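Local coordinates for protein chorismate mutase (Clostridium thermocellum, PDB 1XHO) that probably catalyses the rearrangement of chorismate to prephenate, as expected of a trimeric chorismate mutase of the AroH type, at residues C[70-76]-C[118-124]. Numbering follows the deposited sequence.
Sequences DIISIIF and RVMMHVN
The carbonyl oxygen of H122 takes two backbone donors from the facing strand, and in doing so illustrates how a sheet absorbs one extra residue. I72 N reaches H122 O at 2.8 Å, approaching tilted from the carbonyl plane, while S73 N adds a weak bond at 3.4 Å. With I72 and S73 both set against H122, the pairing is a classic beta bulge. Regular antiparallel pairing resumes beyond it, where I75 and M120 exchange two nearly straight backbone bonds; at the other end, N124 N meets D70 O at 2.7 Å.

The bulge turns I72 towards the 118-124 strand, where its CG1 and CD1 run across the side-chain amide of N124 at about a right angle. On the face that carries S73, M120 and H122, one water bridges the strands: it donates to M120 O, lies 2.9 Å from S73 OG and sits in the ring plane of H122 at ND1. S73 OG is directed to this water by chi1 of 55°, and also bonds H122 NE2 of the second subunit; H122 NE2 in turn bonds S73 OG of the third.

On the other face, I71, I74, F76, V119, M121 and V123 bring apolar side chains together. CG2 of I74 presses on V119 CG1 at 3.6 Å, its CD1 lies alongside the CE of selenomethionine M121, and V119 CG2 approaches the ring of F76 at CD1. Helix 46-63 covers this face, touching F76, V119 and M121. One face packed under a helix and the other turned to neighbouring subunits is the arrangement of the trimeric, AroH-type chorismate mutase fold.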
loop_
_atom_site.group_PDB
_atom_site.type_symbol
_atom_site.label_atom_id
_atom_site.label_comp_id
_atom_site.label_asym_id
_atom_site.label_seq_id
_atom_site.Cartn_x
_atom_site.Cartn_y
_atom_site.Cartn_z
ATOM N N ASP C 70 10.229 -0.380 16.371
ATOM C CA ASP C 70 10.949 -0.028 15.147
ATOM C C ASP C 70 10.046 0.021 13.910
ATOM O O ASP C 70 10.427 0.602 12.890
ATOM C CB ASP C 70 12.083 -1.037 14.907
ATOM C CG ASP C 70 13.017 -1.180 16.119
ATOM O OD1 ASP C 70 13.479 -0.138 16.627
ATOM O OD2 ASP C 70 13.277 -2.333 16.556
ATOM N N ILE C 71 8.863 -0.593 14.013
ATOM C CA ILE C 71 7.973 -0.819 12.860
ATOM C C ILE C 71 7.007 0.358 12.646
ATOM O O ILE C 71 6.270 0.748 13.539
ATOM C CB ILE C 71 7.196 -2.164 13.008
ATOM C CG1 ILE C 71 8.181 -3.311 13.256
ATOM C CG2 ILE C 71 6.339 -2.456 11.767
ATOM C CD1 ILE C 71 7.533 -4.672 13.393
ATOM N N ILE C 72 7.036 0.921 11.444
ATOM C CA ILE C 72 6.183 2.053 11.085
ATOM C C ILE C 72 4.818 1.540 10.605
ATOM O O ILE C 72 3.764 1.995 11.064
ATOM C CB ILE C 72 6.852 2.912 9.982
ATOM C CG1 ILE C 72 8.209 3.442 10.487
ATOM C CG2 ILE C 72 5.916 4.056 9.535
ATOM C CD1 ILE C 72 9.086 4.032 9.404
ATOM N N SER C 73 4.844 0.578 9.688
ATOM C CA SER C 73 3.613 0.047 9.114
ATOM C C SER C 73 3.801 -1.360 8.527
ATOM O O SER C 73 4.925 -1.782 8.221
ATOM C CB SER C 73 3.061 1.019 8.064
ATOM O OG SER C 73 4.022 1.317 7.064
ATOM N N ILE C 74 2.690 -2.093 8.424
ATOM C CA ILE C 74 2.690 -3.404 7.794
ATOM C C ILE C 74 1.512 -3.544 6.842
ATOM O O ILE C 74 0.350 -3.444 7.249
ATOM C CB ILE C 74 2.691 -4.575 8.800
ATOM C CG1 ILE C 74 3.644 -4.277 9.969
ATOM C CG2 ILE C 74 3.060 -5.868 8.045
ATOM C CD1 ILE C 74 3.923 -5.429 10.884
ATOM N N ILE C 75 1.845 -3.751 5.565
ATOM C CA ILE C 75 0.878 -3.972 4.505
ATOM C C ILE C 75 0.926 -5.447 4.123
ATOM O O ILE C 75 1.987 -5.980 3.831
ATOM C CB ILE C 75 1.189 -3.088 3.264
ATOM C CG1 ILE C 75 1.026 -1.594 3.623
ATOM C CG2 ILE C 75 0.280 -3.472 2.070
ATOM C CD1 ILE C 75 1.412 -0.625 2.475
ATOM N N PHE C 76 -0.232 -6.095 4.142
ATOM C CA PHE C 76 -0.359 -7.494 3.749
ATOM C C PHE C 76 -1.121 -7.631 2.437
ATOM O O PHE C 76 -2.071 -6.895 2.195
ATOM C CB PHE C 76 -1.126 -8.264 4.811
ATOM C CG PHE C 76 -0.513 -8.206 6.180
ATOM C CD1 PHE C 76 0.328 -9.228 6.628
ATOM C CD2 PHE C 76 -0.795 -7.150 7.034
ATOM C CE1 PHE C 76 0.875 -9.193 7.905
ATOM C CE2 PHE C 76 -0.236 -7.098 8.317
ATOM C CZ PHE C 76 0.594 -8.129 8.755
ATOM N N ARG C 118 2.080 -12.001 0.994
ATOM C CA ARG C 118 3.185 -11.033 0.950
ATOM C C ARG C 118 3.047 -9.961 2.029
ATOM O O ARG C 118 1.944 -9.616 2.447
ATOM C CB ARG C 118 3.320 -10.389 -0.433
ATOM C CG ARG C 118 3.618 -11.404 -1.547
ATOM C CD ARG C 118 3.748 -10.686 -2.879
ATOM N NE ARG C 118 4.211 -11.510 -3.996
ATOM C CZ ARG C 118 3.458 -12.332 -4.734
ATOM N NH1 ARG C 118 2.191 -12.540 -4.468
ATOM N NH2 ARG C 118 4.003 -12.982 -5.736
ATOM N N VAL C 119 4.195 -9.462 2.482
ATOM C CA VAL C 119 4.281 -8.471 3.550
ATOM C C VAL C 119 5.246 -7.387 3.118
ATOM O O VAL C 119 6.341 -7.694 2.658
ATOM C CB VAL C 119 4.829 -9.088 4.874
ATOM C CG1 VAL C 119 5.038 -8.006 5.945
ATOM C CG2 VAL C 119 3.915 -10.153 5.365
HETATM N N MSE C 120 4.827 -6.130 3.255
HETATM C CA MSE C 120 5.712 -4.988 3.089
HETATM C C MSE C 120 5.774 -4.221 4.420
HETATM O O MSE C 120 4.763 -3.708 4.920
HETATM C CB MSE C 120 5.221 -4.076 1.974
HETATM C CG MSE C 120 6.029 -2.770 1.847
HETATM SE SE MSE C 120 5.474 -1.674 0.328
HETATM C CE MSE C 120 6.608 -2.529 -1.087
HETATM N N MSE C 121 6.969 -4.141 4.984
HETATM C CA MSE C 121 7.152 -3.561 6.296
HETATM C C MSE C 121 8.054 -2.331 6.245
HETATM O O MSE C 121 9.237 -2.451 5.944
HETATM C CB MSE C 121 7.763 -4.623 7.196
HETATM C CG MSE C 121 7.765 -4.295 8.660
HETATM SE SE MSE C 121 8.641 -5.729 9.603
HETATM C CE MSE C 121 7.343 -7.116 9.555
ATOM N N HIS C 122 7.494 -1.156 6.545
ATOM C CA HIS C 122 8.296 0.061 6.698
ATOM C C HIS C 122 8.844 0.150 8.134
ATOM O O HIS C 122 8.112 -0.047 9.090
ATOM C CB HIS C 122 7.481 1.306 6.317
ATOM C CG HIS C 122 7.277 1.445 4.841
ATOM N ND1 HIS C 122 6.326 0.718 4.148
ATOM C CD2 HIS C 122 7.938 2.181 3.917
ATOM C CE1 HIS C 122 6.392 1.032 2.866
ATOM N NE2 HIS C 122 7.364 1.914 2.698
ATOM N N VAL C 123 10.143 0.417 8.273
ATOM C CA VAL C 123 10.783 0.380 9.594
ATOM C C VAL C 123 11.742 1.527 9.772
ATOM O O VAL C 123 12.234 2.089 8.806
ATOM C CB VAL C 123 11.532 -0.971 9.878
ATOM C CG1 VAL C 123 10.575 -2.140 9.785
ATOM C CG2 VAL C 123 12.747 -1.170 8.958
ATOM N N ASN C 124 11.974 1.880 11.029
ATOM C CA ASN C 124 13.021 2.819 11.391
ATOM C C ASN C 124 14.210 1.965 11.810
ATOM O O ASN C 124 14.085 1.107 12.676
ATOM C CB ASN C 124 12.535 3.790 12.493
ATOM C CG ASN C 124 11.757 4.996 11.918
ATOM O OD1 ASN C 124 12.161 5.572 10.909
ATOM N ND2 ASN C 124 10.642 5.368 12.554
HETATM O O HOH W 1 4.187 -0.826 5.146
#